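PDB 1NPY: shikimate dehydrogenase-like protein HI_0607 from Haemophilus influenzae, which catalyses, in vitro, the NADP(+)-dependent oxidation of shikimate to 3-dehydroshikimate, though weakly enough that shikimate may not be its biological substrate. Local coordinates for residues Val134-Lys139 / Ala161-Ala166; Lys147-Asn152 / Asn169-Gln174; Ala176-Asn181 / Ala206-Asp211. One frame throughout, in Å; residues are numbered along the deposited sequence.

Interaction 1. Residues Val134-Lys139 / Ala161-Ala166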
ATOM      1  N   VAL A 134      -2.694  -5.805  -4.513  1.00 10.63           N
ATOM      2  CA  VAL A 134      -3.494  -5.400  -5.664  1.00 10.05           C
ATOM      3  C   VAL A 134      -4.397  -6.527  -6.186  1.00 11.18           C
ATOM      4  O   VAL A 134      -5.611  -6.337  -6.346  1.00 10.74           O
ATOM      5  CB  VAL A 134      -2.564  -4.833  -6.765  1.00 11.00           C
ATOM      6  CG1 VAL A 134      -3.352  -4.719  -8.059  1.00 12.23           C
ATOM      7  CG2 VAL A 134      -1.960  -3.494  -6.280  1.00  9.97           C
ATOM      8  N   VAL A 135      -3.812  -7.693  -6.448  1.00 10.65           N
ATOM      9  CA  VAL A 135      -4.543  -8.821  -7.001  1.00 11.38           C
ATOM     10  C   VAL A 135      -5.667  -9.235  -6.056  1.00 12.36           C
ATOM     11  O   VAL A 135      -6.798  -9.496  -6.488  1.00 12.38           O
ATOM     12  CB  VAL A 135      -3.610  -9.982  -7.350  1.00 12.10           C
ATOM     13  CG1 VAL A 135      -4.397 -11.219  -7.789  1.00 13.76           C
ATOM     14  CG2 VAL A 135      -2.666  -9.547  -8.449  1.00 10.95           C
ATOM     15  N   ALA A 136      -5.360  -9.291  -4.763  1.00 11.91           N
ATOM     16  CA  ALA A 136      -6.362  -9.699  -3.779  1.00 11.13           C
ATOM     17  C   ALA A 136      -7.484  -8.691  -3.626  1.00 12.35           C
ATOM     18  O   ALA A 136      -8.651  -9.050  -3.409  1.00 12.82           O
ATOM     19  CB  ALA A 136      -5.689  -9.948  -2.425  1.00 11.97           C
ATOM     20  N   ALA A 137      -7.122  -7.416  -3.700  1.00 11.54           N
ATOM     21  CA  ALA A 137      -8.111  -6.353  -3.613  1.00 12.05           C
ATOM     22  C   ALA A 137      -9.082  -6.402  -4.782  1.00 12.10           C
ATOM     23  O   ALA A 137     -10.296  -6.229  -4.609  1.00 13.01           O
ATOM     24  CB  ALA A 137      -7.457  -4.988  -3.478  1.00 11.20           C
ATOM     25  N   PHE A 138      -8.551  -6.643  -5.978  1.00 11.71           N
ATOM     26  CA  PHE A 138      -9.446  -6.798  -7.126  1.00 11.60           C
ATOM     27  C   PHE A 138     -10.333  -8.025  -6.983  1.00 12.79           C
ATOM     28  O   PHE A 138     -11.529  -7.958  -7.257  1.00 13.10           O
ATOM     29  CB  PHE A 138      -8.666  -6.787  -8.439  1.00 11.97           C
ATOM     30  CG  PHE A 138      -8.370  -5.400  -8.942  1.00 13.14           C
ATOM     31  CD1 PHE A 138      -9.337  -4.667  -9.607  1.00 13.36           C
ATOM     32  CD2 PHE A 138      -7.125  -4.821  -8.736  1.00 12.92           C
ATOM     33  CE1 PHE A 138      -9.095  -3.406 -10.059  1.00 12.13           C
ATOM     34  CE2 PHE A 138      -6.860  -3.562  -9.218  1.00 11.40           C
ATOM     35  CZ  PHE A 138      -7.845  -2.843  -9.872  1.00 12.12           C
ATOM     36  N   LYS A 139      -9.778  -9.124  -6.498  1.00 13.01           N
ATOM     37  CA  LYS A 139     -10.512 -10.380  -6.426  1.00 14.29           C
ATOM     38  C   LYS A 139     -11.636 -10.190  -5.426  1.00 15.56           C
ATOM     39  O   LYS A 139     -12.784 -10.566  -5.695  1.00 15.25           O
ATOM     40  CB  LYS A 139      -9.596 -11.507  -5.949  1.00 15.42           C
ATOM     41  CG  LYS A 139     -10.258 -12.886  -5.828  1.00 18.15           C
ATOM     42  CD  LYS A 139     -10.525 -13.431  -7.219  1.00 22.23           C
ATOM     43  CE  LYS A 139     -11.184 -14.816  -7.163  1.00 26.10           C
ATOM     44  NZ  LYS A 139     -11.876 -14.979  -5.854  1.00 33.82           N
ATOM     45  N   ALA A 161      -2.690 -18.622  -9.771  1.00 18.82           N
ATOM     46  CA  ALA A 161      -3.323 -19.833  -9.237  1.00 19.09           C
ATOM     47  C   ALA A 161      -3.957 -19.583  -7.878  1.00 18.75           C
ATOM     48  O   ALA A 161      -5.088 -19.999  -7.616  1.00 18.78           O
ATOM     49  CB  ALA A 161      -2.313 -20.974  -9.154  1.00 19.24           C
ATOM     50  N   LEU A 162      -3.303 -18.758  -7.069  1.00 20.21           N
ATOM     51  CA  LEU A 162      -3.754 -18.543  -5.694  1.00 20.92           C
ATOM     52  C   LEU A 162      -5.056 -17.768  -5.689  1.00 20.83           C
ATOM     53  O   LEU A 162      -5.957 -18.035  -4.889  1.00 20.73           O
ATOM     54  CB  LEU A 162      -2.667 -17.815  -4.892  1.00 21.39           C
ATOM     55  CG  LEU A 162      -2.855 -17.625  -3.389  1.00 24.19           C
ATOM     56  CD1 LEU A 162      -2.754 -18.949  -2.684  1.00 24.58           C
ATOM     57  CD2 LEU A 162      -1.803 -16.691  -2.832  1.00 25.56           C
ATOM     58  N   TYR A 163      -5.143 -16.774  -6.570  1.00 19.43           N
ATOM     59  CA  TYR A 163      -6.346 -15.955  -6.677  1.00 19.23           C
ATOM     60  C   TYR A 163      -7.294 -16.325  -7.820  1.00 19.01           C
ATOM     61  O   TYR A 163      -8.278 -15.628  -8.038  1.00 20.84           O
ATOM     62  CB  TYR A 163      -5.978 -14.464  -6.706  1.00 17.74           C
ATOM     63  CG  TYR A 163      -5.316 -14.056  -5.413  1.00 15.66           C
ATOM     64  CD1 TYR A 163      -6.061 -13.832  -4.275  1.00 13.30           C
ATOM     65  CD2 TYR A 163      -3.949 -13.985  -5.312  1.00 14.27           C
ATOM     66  CE1 TYR A 163      -5.471 -13.492  -3.079  1.00 14.67           C
ATOM     67  CE2 TYR A 163      -3.340 -13.652  -4.124  1.00 14.84           C
ATOM     68  CZ  TYR A 163      -4.108 -13.402  -3.011  1.00 14.00           C
ATOM     69  OH  TYR A 163      -3.491 -13.072  -1.827  1.00 19.39           O
ATOM     70  N   GLY A 164      -7.087 -17.454  -8.493  1.00 20.03           N
ATOM     71  CA  GLY A 164      -7.995 -17.883  -9.544  1.00 20.41           C
ATOM     72  C   GLY A 164      -8.030 -17.025 -10.792  1.00 20.09           C
ATOM     73  O   GLY A 164      -9.066 -16.832 -11.425  1.00 20.40           O
ATOM     74  N   TYR A 165      -6.869 -16.483 -11.128  1.00 19.24           N
ATOM     75  CA  TYR A 165      -6.694 -15.664 -12.315  1.00 18.82           C
ATOM     76  C   TYR A 165      -5.759 -16.340 -13.310  1.00 19.28           C
ATOM     77  O   TYR A 165      -5.382 -17.492 -13.130  1.00 21.65           O
ATOM     78  CB  TYR A 165      -6.128 -14.327 -11.844  1.00 17.53           C
ATOM     79  CG  TYR A 165      -7.116 -13.428 -11.147  1.00 15.62           C
ATOM     80  CD1 TYR A 165      -8.425 -13.266 -11.609  1.00 15.89           C
ATOM     81  CD2 TYR A 165      -6.706 -12.671 -10.055  1.00 16.88           C
ATOM     82  CE1 TYR A 165      -9.294 -12.373 -10.990  1.00 14.82           C
ATOM     83  CE2 TYR A 165      -7.558 -11.773  -9.438  1.00 16.43           C
ATOM     84  CZ  TYR A 165      -8.842 -11.645  -9.890  1.00 14.71           C
ATOM     85  OH  TYR A 165      -9.625 -10.689  -9.283  1.00 16.30           O
ATOM     86  N   ALA A 166      -5.351 -15.642 -14.364  1.00 18.73           N
ATOM     87  CA  ALA A 166      -4.434 -16.228 -15.329  1.00 18.43           C
ATOM     88  C   ALA A 166      -3.127 -15.449 -15.368  1.00 18.06           C
ATOM     89  O   ALA A 166      -3.103 -14.254 -15.060  1.00 16.88           O
ATOM     90  CB  ALA A 166      -5.102 -16.274 -16.700  1.00 18.04           C
TER
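Lys139 reaches across from helix 131-140 and lies against both tyrosines of 161-166, Tyr163 through its backbone and Tyr165 through its phenol. Its CB points toward the other segment and sits 3.4 Å from Tyr165 OH. CG is anti to the backbone N (chi1 180°) and passes 4.0 Å from Tyr163 O, and a bend at chi2 brings CD to 3.6 Å from Tyr165 CZ. CE comes to 3.1 Å from Tyr163 O, the carbonyl just before Gly164, and a turn at chi4 then carries NZ past that oxygen. Gly164, with positive phi, closes helix 153-163 in a Schellman motif, and the reversal delivers Tyr165 toward the parallel sheet of the Rossmann-type NADP domain. Helices 131-140 and 153-163 pack together on one side of this sheet. One turn back on helix 131-140, Val135 CG1 touches both aromatic rings: it lies 3.7 Å from Tyr163 CD2 and meets the edge of the other ring, 3.5 Å from Tyr165 CD2. Ala136 CB rests 3.6 Å from Tyr163 CE1. No hydrogen bond links the segments; Tyr163 OH is bonded to Ala83 O and Tyr165 OH to Phe143 O.

Interaction 2. Residues Lys147-Asn152 / Asn169-Gln174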
ATOM      1  N   LYS A 147      -5.481 -10.600 -15.421  1.00 14.11           N
ATOM      2  CA  LYS A 147      -4.324 -11.381 -15.832  1.00 15.07           C
ATOM      3  C   LYS A 147      -3.102 -10.746 -15.173  1.00 15.34           C
ATOM      4  O   LYS A 147      -3.016  -9.521 -15.072  1.00 15.19           O
ATOM      5  CB  LYS A 147      -4.190 -11.394 -17.354  1.00 16.08           C
ATOM      6  CG  LYS A 147      -5.388 -11.986 -18.062  1.00 17.63           C
ATOM      7  CD  LYS A 147      -5.246 -11.891 -19.575  1.00 21.00           C
ATOM      8  CE  LYS A 147      -6.539 -12.212 -20.299  1.00 25.10           C
ATOM      9  NZ  LYS A 147      -6.461 -11.914 -21.761  1.00 29.92           N
ATOM     10  N   ILE A 148      -2.157 -11.586 -14.769  1.00 14.89           N
ATOM     11  CA  ILE A 148      -0.907 -11.133 -14.177  1.00 15.38           C
ATOM     12  C   ILE A 148       0.148 -11.292 -15.256  1.00 15.50           C
ATOM     13  O   ILE A 148       0.362 -12.397 -15.755  1.00 16.84           O
ATOM     14  CB  ILE A 148      -0.569 -11.930 -12.902  1.00 15.38           C
ATOM     15  CG1 ILE A 148      -1.492 -11.502 -11.752  1.00 18.66           C
ATOM     16  CG2 ILE A 148       0.866 -11.608 -12.456  1.00 16.35           C
ATOM     17  CD1 ILE A 148      -2.556 -12.482 -11.373  1.00 21.25           C
ATOM     18  N   TYR A 149       0.721 -10.164 -15.663  1.00 14.58           N
ATOM     19  CA  TYR A 149       1.832 -10.079 -16.597  1.00 15.77           C
ATOM     20  C   TYR A 149       3.130  -9.842 -15.840  1.00 15.04           C
ATOM     21  O   TYR A 149       3.303  -8.821 -15.184  1.00 14.73           O
ATOM     22  CB  TYR A 149       1.552  -8.891 -17.533  1.00 15.24           C
ATOM     23  CG  TYR A 149       2.673  -8.481 -18.461  1.00 18.52           C
ATOM     24  CD1 TYR A 149       3.451  -9.423 -19.114  1.00 23.48           C
ATOM     25  CD2 TYR A 149       2.921  -7.130 -18.701  1.00 22.14           C
ATOM     26  CE1 TYR A 149       4.477  -9.029 -19.970  1.00 28.46           C
ATOM     27  CE2 TYR A 149       3.941  -6.728 -19.548  1.00 25.82           C
ATOM     28  CZ  TYR A 149       4.711  -7.678 -20.172  1.00 28.91           C
ATOM     29  OH  TYR A 149       5.711  -7.291 -21.030  1.00 34.90           O
ATOM     30  N   ALA A 150       4.058 -10.788 -15.871  1.00 15.76           N
ATOM     31  CA  ALA A 150       5.244 -10.607 -15.052  1.00 17.09           C
ATOM     32  C   ALA A 150       6.395 -11.410 -15.618  1.00 18.67           C
ATOM     33  O   ALA A 150       6.181 -12.443 -16.236  1.00 18.19           O
ATOM     34  CB  ALA A 150       5.005 -11.042 -13.620  1.00 18.12           C
ATOM     35  N   ARG A 151       7.592 -10.896 -15.384  1.00 21.38           N
ATOM     36  CA  ARG A 151       8.782 -11.587 -15.851  1.00 24.00           C
ATOM     37  C   ARG A 151       9.189 -12.778 -14.972  1.00 24.72           C
ATOM     38  O   ARG A 151       9.804 -13.712 -15.487  1.00 25.55           O
ATOM     39  CB  ARG A 151       9.914 -10.587 -16.066  1.00 25.37           C
ATOM     40  CG  ARG A 151      10.411  -9.910 -14.812  1.00 29.53           C
ATOM     41  CD  ARG A 151      11.554  -8.947 -15.080  1.00 33.60           C
ATOM     42  NE  ARG A 151      11.797  -8.115 -13.905  1.00 37.00           N
ATOM     43  CZ  ARG A 151      12.431  -8.505 -12.808  1.00 42.64           C
ATOM     44  NH1 ARG A 151      12.949  -9.726 -12.718  1.00 44.40           N
ATOM     45  NH2 ARG A 151      12.588  -7.651 -11.802  1.00 44.26           N
ATOM     46  N   ASN A 152       8.878 -12.766 -13.677  1.00 24.27           N
ATOM     47  CA  ASN A 152       9.063 -13.929 -12.810  1.00 24.87           C
ATOM     48  C   ASN A 152       7.919 -14.919 -13.023  1.00 24.79           C
ATOM     49  O   ASN A 152       6.826 -14.757 -12.478  1.00 23.40           O
ATOM     50  CB  ASN A 152       9.140 -13.533 -11.329  1.00 25.99           C
ATOM     51  CG  ASN A 152       9.662 -14.662 -10.435  1.00 29.40           C
ATOM     52  OD1 ASN A 152      10.544 -14.427  -9.604  1.00 38.71           O
ATOM     53  ND2 ASN A 152       9.147 -15.878 -10.598  1.00 30.04           N
ATOM     54  N   ASN A 169       3.026 -14.307 -19.991  1.00 24.39           N
ATOM     55  CA  ASN A 169       4.424 -13.902 -20.079  1.00 26.68           C
ATOM     56  C   ASN A 169       4.596 -12.782 -21.105  1.00 27.08           C
ATOM     57  O   ASN A 169       5.682 -12.227 -21.184  1.00 28.26           O
ATOM     58  CB  ASN A 169       5.342 -15.094 -20.366  1.00 27.37           C
ATOM     59  CG  ASN A 169       6.807 -14.786 -20.094  1.00 31.57           C
ATOM     60  OD1 ASN A 169       7.209 -14.504 -18.963  1.00 34.29           O
ATOM     61  ND2 ASN A 169       7.619 -14.836 -21.143  1.00 35.64           N
ATOM     62  N   SER A 170       3.551 -12.407 -21.839  1.00 27.71           N
ATOM     63  CA  SER A 170       3.612 -11.218 -22.695  1.00 29.04           C
ATOM     64  C   SER A 170       2.266 -10.601 -23.064  1.00 29.01           C
ATOM     65  O   SER A 170       1.207 -11.199 -22.858  1.00 26.73           O
ATOM     66  CB  SER A 170       4.390 -11.533 -23.978  1.00 29.43           C
ATOM     67  OG  SER A 170       3.811 -12.644 -24.629  1.00 33.34           O
ATOM     68  N   LEU A 171       2.315  -9.380 -23.596  1.00 29.16           N
ATOM     69  CA  LEU A 171       1.094  -8.657 -23.938  1.00 30.67           C
ATOM     70  C   LEU A 171       0.507  -8.872 -25.338  1.00 33.34           C
ATOM     71  O   LEU A 171      -0.511  -8.271 -25.674  1.00 33.49           O
ATOM     72  CB  LEU A 171       1.319  -7.164 -23.701  1.00 30.23           C
ATOM     73  CG  LEU A 171       1.569  -6.817 -22.233  1.00 27.84           C
ATOM     74  CD1 LEU A 171       2.007  -5.360 -22.151  1.00 26.97           C
ATOM     75  CD2 LEU A 171       0.341  -7.081 -21.391  1.00 26.99           C
ATOM     76  N   GLU A 172       1.090  -9.759 -26.137  1.00 36.17           N
ATOM     77  CA  GLU A 172       0.618  -9.986 -27.505  1.00 38.03           C
ATOM     78  C   GLU A 172      -0.838 -10.461 -27.512  1.00 38.87           C
ATOM     79  O   GLU A 172      -1.195 -11.357 -26.748  1.00 38.90           O
ATOM     80  CB  GLU A 172       1.481 -11.012 -28.258  1.00 38.67           C
ATOM     81  CG  GLU A 172       2.974 -11.036 -27.961  1.00 41.98           C
ATOM     82  CD  GLU A 172       3.630  -9.666 -27.977  1.00 45.67           C
ATOM     83  OE1 GLU A 172       3.777  -9.096 -29.082  1.00 47.97           O
ATOM     84  OE2 GLU A 172       4.008  -9.163 -26.891  1.00 47.72           O
ATOM     85  N   ASN A 173      -1.665  -9.850 -28.362  1.00 39.96           N
ATOM     86  CA  ASN A 173      -3.078 -10.206 -28.567  1.00 40.76           C
ATOM     87  C   ASN A 173      -4.015  -9.766 -27.448  1.00 39.64           C
ATOM     88  O   ASN A 173      -5.224  -9.998 -27.521  1.00 41.02           O
ATOM     89  CB  ASN A 173      -3.318 -11.713 -28.751  1.00 41.24           C
ATOM     90  CG  ASN A 173      -2.722 -12.273 -30.025  1.00 43.42           C
ATOM     91  OD1 ASN A 173      -2.697 -13.492 -30.200  1.00 47.11           O
ATOM     92  ND2 ASN A 173      -2.260 -11.405 -30.920  1.00 44.60           N
ATOM     93  N   GLN A 174      -3.454  -9.158 -26.409  1.00 38.18           N
ATOM     94  CA  GLN A 174      -4.207  -8.902 -25.193  1.00 36.02           C
ATOM     95  C   GLN A 174      -4.797  -7.510 -25.314  1.00 34.89           C
ATOM     96  O   GLN A 174      -4.167  -6.606 -25.868  1.00 34.83           O
ATOM     97  CB  GLN A 174      -3.297  -8.968 -23.963  1.00 35.78           C
ATOM     98  CG  GLN A 174      -2.584 -10.297 -23.765  1.00 34.96           C
ATOM     99  CD  GLN A 174      -3.537 -11.429 -23.457  1.00 36.01           C
ATOM    100  OE1 GLN A 174      -4.614 -11.207 -22.904  1.00 35.56           O
ATOM    101  NE2 GLN A 174      -3.146 -12.646 -23.810  1.00 36.30           N
TER
HETATM  102  O   HOH W   1       5.023  -7.971 -23.588  1.00 31.66           O
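At the C-terminal end of strand 146-149, where the parallel sheet gives way to loops, Tyr149 packs against the 169-174 loop that leads from edge strand 166-168 toward strand 178-181. Leu171 covers one face of the Tyr149 ring in a CH-pi contact, its CG 3.8 Å from the ring centroid and 20° off the normal, displaced toward the rim. The two side chains meet at about a right angle. Both leucine methyls join in: CD1 lies 3.5 Å from Tyr149 CE2, and CD2 is 3.7 Å from Tyr149 CD2. Around the rim, Asn169 O approaches near the ring plane, 3.6 Å from Tyr149 CE1, and Ser170 CA comes equally close to that carbon from an oblique direction. The phenol is tied to the same loop by a water, which lies 2.7 Å from Tyr149 OH and accepts a hydrogen bond from Leu171 N at 3.1 Å. In this Rossmann-type domain the loop after the second strand of the sheet runs close to the dinucleotide site: Ala150 touches Ser127, which probably binds NADP(+). A type II turn from Leu171 to Gln174 folds the far end of the loop back, closed by a hydrogen bond from Gln174 N to Leu171 O. Asn169 OD1 and Ala150 O both lie within hydrogen-bonding distance of Tyr167 OH, which has one proton to share.

Interaction 3. Residues Ala176-Asn181 / Ala206-Asp211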
ATOM      1  N   ALA A 176      -7.145  -4.827 -22.567  1.00 25.14           N
ATOM      2  CA  ALA A 176      -7.519  -4.634 -21.172  1.00 22.23           C
ATOM      3  C   ALA A 176      -8.018  -3.205 -20.940  1.00 19.34           C
ATOM      4  O   ALA A 176      -7.605  -2.268 -21.620  1.00 18.26           O
ATOM      5  CB  ALA A 176      -6.345  -4.948 -20.276  1.00 23.08           C
ATOM      6  N   ASP A 177      -8.943  -3.053 -19.998  1.00 15.71           N
ATOM      7  CA  ASP A 177      -9.520  -1.762 -19.654  1.00 15.56           C
ATOM      8  C   ASP A 177      -8.793  -1.029 -18.544  1.00 14.41           C
ATOM      9  O   ASP A 177      -8.786   0.198 -18.493  1.00 13.70           O
ATOM     10  CB  ASP A 177     -10.960  -2.005 -19.219  1.00 15.67           C
ATOM     11  CG  ASP A 177     -11.725  -2.738 -20.280  1.00 19.71           C
ATOM     12  OD1 ASP A 177     -11.765  -2.179 -21.394  1.00 22.87           O
ATOM     13  OD2 ASP A 177     -12.258  -3.851 -20.108  1.00 19.60           O
ATOM     14  N   ILE A 178      -8.229  -1.797 -17.618  1.00 12.55           N
ATOM     15  CA  ILE A 178      -7.557  -1.296 -16.433  1.00 11.97           C
ATOM     16  C   ILE A 178      -6.140  -1.864 -16.428  1.00 11.84           C
ATOM     17  O   ILE A 178      -5.934  -3.078 -16.339  1.00 11.40           O
ATOM     18  CB  ILE A 178      -8.315  -1.672 -15.144  1.00 12.68           C
ATOM     19  CG1 ILE A 178      -9.729  -1.075 -15.151  1.00 12.36           C
ATOM     20  CG2 ILE A 178      -7.595  -1.186 -13.914  1.00 13.02           C
ATOM     21  CD1 ILE A 178     -10.650  -1.595 -14.029  1.00 15.12           C
ATOM     22  N   LEU A 179      -5.164  -0.967 -16.508  1.00  9.62           N
ATOM     23  CA  LEU A 179      -3.756  -1.336 -16.448  1.00 10.15           C
ATOM     24  C   LEU A 179      -3.152  -0.926 -15.116  1.00  8.20           C
ATOM     25  O   LEU A 179      -3.247   0.234 -14.717  1.00  9.60           O
ATOM     26  CB  LEU A 179      -2.976  -0.646 -17.563  1.00  9.10           C
ATOM     27  CG  LEU A 179      -3.636  -0.810 -18.932  1.00 12.22           C
ATOM     28  CD1 LEU A 179      -2.794  -0.029 -19.933  1.00 12.97           C
ATOM     29  CD2 LEU A 179      -3.686  -2.267 -19.355  1.00 13.12           C
ATOM     30  N   VAL A 180      -2.585  -1.888 -14.399  1.00  8.44           N
ATOM     31  CA  VAL A 180      -2.004  -1.600 -13.095  1.00  8.72           C
ATOM     32  C   VAL A 180      -0.519  -1.937 -13.129  1.00  8.00           C
ATOM     33  O   VAL A 180      -0.126  -3.059 -13.458  1.00  8.93           O
ATOM     34  CB  VAL A 180      -2.658  -2.408 -11.939  1.00  9.20           C
ATOM     35  CG1 VAL A 180      -2.210  -1.891 -10.603  1.00 10.61           C
ATOM     36  CG2 VAL A 180      -4.163  -2.454 -12.039  1.00 10.89           C
ATOM     37  N   ASN A 181       0.314  -0.983 -12.728  1.00  7.98           N
ATOM     38  CA  ASN A 181       1.741  -1.230 -12.632  1.00  8.84           C
ATOM     39  C   ASN A 181       2.115  -1.437 -11.161  1.00  9.81           C
ATOM     40  O   ASN A 181       1.858  -0.557 -10.318  1.00  9.85           O
ATOM     41  CB  ASN A 181       2.579  -0.070 -13.163  1.00 10.15           C
ATOM     42  CG  ASN A 181       4.068  -0.320 -12.952  1.00  9.64           C
ATOM     43  OD1 ASN A 181       4.563  -1.373 -13.342  1.00 12.04           O
ATOM     44  ND2 ASN A 181       4.771   0.614 -12.349  1.00  8.81           N
ATOM     45  N   ALA A 206      -6.908   1.348 -23.258  1.00 17.06           N
ATOM     46  CA  ALA A 206      -7.395   1.150 -21.902  1.00 16.35           C
ATOM     47  C   ALA A 206      -8.220   2.365 -21.506  1.00 16.10           C
ATOM     48  O   ALA A 206      -8.245   3.362 -22.232  1.00 16.73           O
ATOM     49  CB  ALA A 206      -6.189   0.938 -20.972  1.00 16.13           C
ATOM     50  N   SER A 207      -8.910   2.285 -20.373  1.00 15.49           N
ATOM     51  CA  SER A 207      -9.655   3.417 -19.826  1.00 16.07           C
ATOM     52  C   SER A 207      -9.050   3.940 -18.523  1.00 14.64           C
ATOM     53  O   SER A 207      -9.287   5.091 -18.159  1.00 13.00           O
ATOM     54  CB  SER A 207     -11.144   3.076 -19.715  1.00 17.88           C
ATOM     55  OG  SER A 207     -11.329   1.994 -18.836  1.00 22.02           O
ATOM     56  N   VAL A 208      -8.276   3.109 -17.830  1.00 12.77           N
ATOM     57  CA  VAL A 208      -7.754   3.441 -16.500  1.00 12.93           C
ATOM     58  C   VAL A 208      -6.287   3.014 -16.355  1.00 12.92           C
ATOM     59  O   VAL A 208      -5.961   1.877 -16.688  1.00 12.77           O
ATOM     60  CB  VAL A 208      -8.514   2.719 -15.366  1.00 13.10           C
ATOM     61  CG1 VAL A 208      -7.954   3.143 -14.037  1.00 12.59           C
ATOM     62  CG2 VAL A 208     -10.011   3.041 -15.398  1.00 14.62           C
ATOM     63  N   ALA A 209      -5.443   3.937 -15.888  1.00 12.46           N
ATOM     64  CA  ALA A 209      -4.031   3.663 -15.623  1.00 11.34           C
ATOM     65  C   ALA A 209      -3.745   3.841 -14.135  1.00 10.18           C
ATOM     66  O   ALA A 209      -3.914   4.940 -13.622  1.00 10.62           O
ATOM     67  CB  ALA A 209      -3.153   4.597 -16.443  1.00 11.26           C
ATOM     68  N   PHE A 210      -3.388   2.764 -13.437  1.00  8.51           N
ATOM     69  CA  PHE A 210      -3.173   2.752 -11.993  1.00  9.79           C
ATOM     70  C   PHE A 210      -1.719   2.349 -11.749  1.00 10.31           C
ATOM     71  O   PHE A 210      -1.290   1.241 -12.091  1.00  9.75           O
ATOM     72  CB  PHE A 210      -4.179   1.789 -11.373  1.00  9.85           C
ATOM     73  CG  PHE A 210      -4.158   1.651  -9.861  1.00 10.92           C
ATOM     74  CD1 PHE A 210      -5.051   0.759  -9.288  1.00 19.39           C
ATOM     75  CD2 PHE A 210      -3.303   2.351  -9.039  1.00 13.90           C
ATOM     76  CE1 PHE A 210      -5.083   0.578  -7.912  1.00 19.43           C
ATOM     77  CE2 PHE A 210      -3.326   2.176  -7.673  1.00 18.13           C
ATOM     78  CZ  PHE A 210      -4.213   1.279  -7.108  1.00 21.55           C
ATOM     79  N   ASP A 211      -0.918   3.306 -11.308  1.00 11.59           N
ATOM     80  CA  ASP A 211       0.510   3.059 -11.118  1.00 11.17           C
ATOM     81  C   ASP A 211       0.728   3.143  -9.620  1.00 12.23           C
ATOM     82  O   ASP A 211       0.550   4.197  -9.002  1.00 11.93           O
ATOM     83  CB  ASP A 211       1.355   4.114 -11.825  1.00 11.85           C
ATOM     84  CG  ASP A 211       2.796   3.696 -12.032  1.00 12.05           C
ATOM     85  OD1 ASP A 211       3.287   2.767 -11.346  1.00 12.31           O
ATOM     86  OD2 ASP A 211       3.509   4.280 -12.882  1.00 13.91           O
TER
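Asn181 and Asp211 lie side by side and point the same way from neighbouring parallel strands, their amide and carboxylate planes turned 74° apart. Paired in register, the two residues project from the same face of the sheet, and CG is anti to the backbone N in both (chi1 176° and -162°). Asn181 ND2 donates to Asp211 OD1 at 2.8 Å, with the acceptor in the amide plane but the donor above the carboxylate plane. On the other face Val180 runs alongside Phe210, its CG1 over the ring and 4.1 Å from Phe210 CD1, and Ile178 CG1 lies 4.0 Å from Val208 CB. Between the strands, the hydrogen bonds of a parallel pair run from Leu179 N to Val208 O, from Phe210 N to Leu179 O, and from Asn181 N to Phe210 O. Where the strands begin, Asp177 O accepts from both Ser207 N (2.8 Å) and Val208 N (3.0 Å). The pair frames the beta-alpha-beta unit of strand 178-181, helix 200-205 and strand 208-211, and Leu179 packs on Ala206 and on Phe202 of that helix. Asn181 OD1 also bonds Thr183 OG1. Asp211 is buried, yet Asn181 ND2 and Val213 N meet its OD1 and Thr219 OG1 its OD2; these three neutral hydrogen-bonding groups would help to offset the cost of burying the carboxylate, and may favour its ionised form.

From the N-terminal side, helix 131-140 opens interaction 1, strand 146-149 opens interaction 2, and only then does helix 153-163 return to close interaction 1; the chain next runs through strand 166-168 into the loop that closes interaction 2. The two loops therefore cross. They also touch, through a probable hydrogen bond from Ile148 N to Ala166 O and through Val135 CG2 packing on Ile148 CG1. Interaction 3 follows in series, its first segment separated from 169-174 by a single residue, and closes a beta-alpha-beta unit. Val134 and Phe138 pack on Val180, so helix 131-140 also spans to the strand pair of interaction 3 across one face of the parallel sheet.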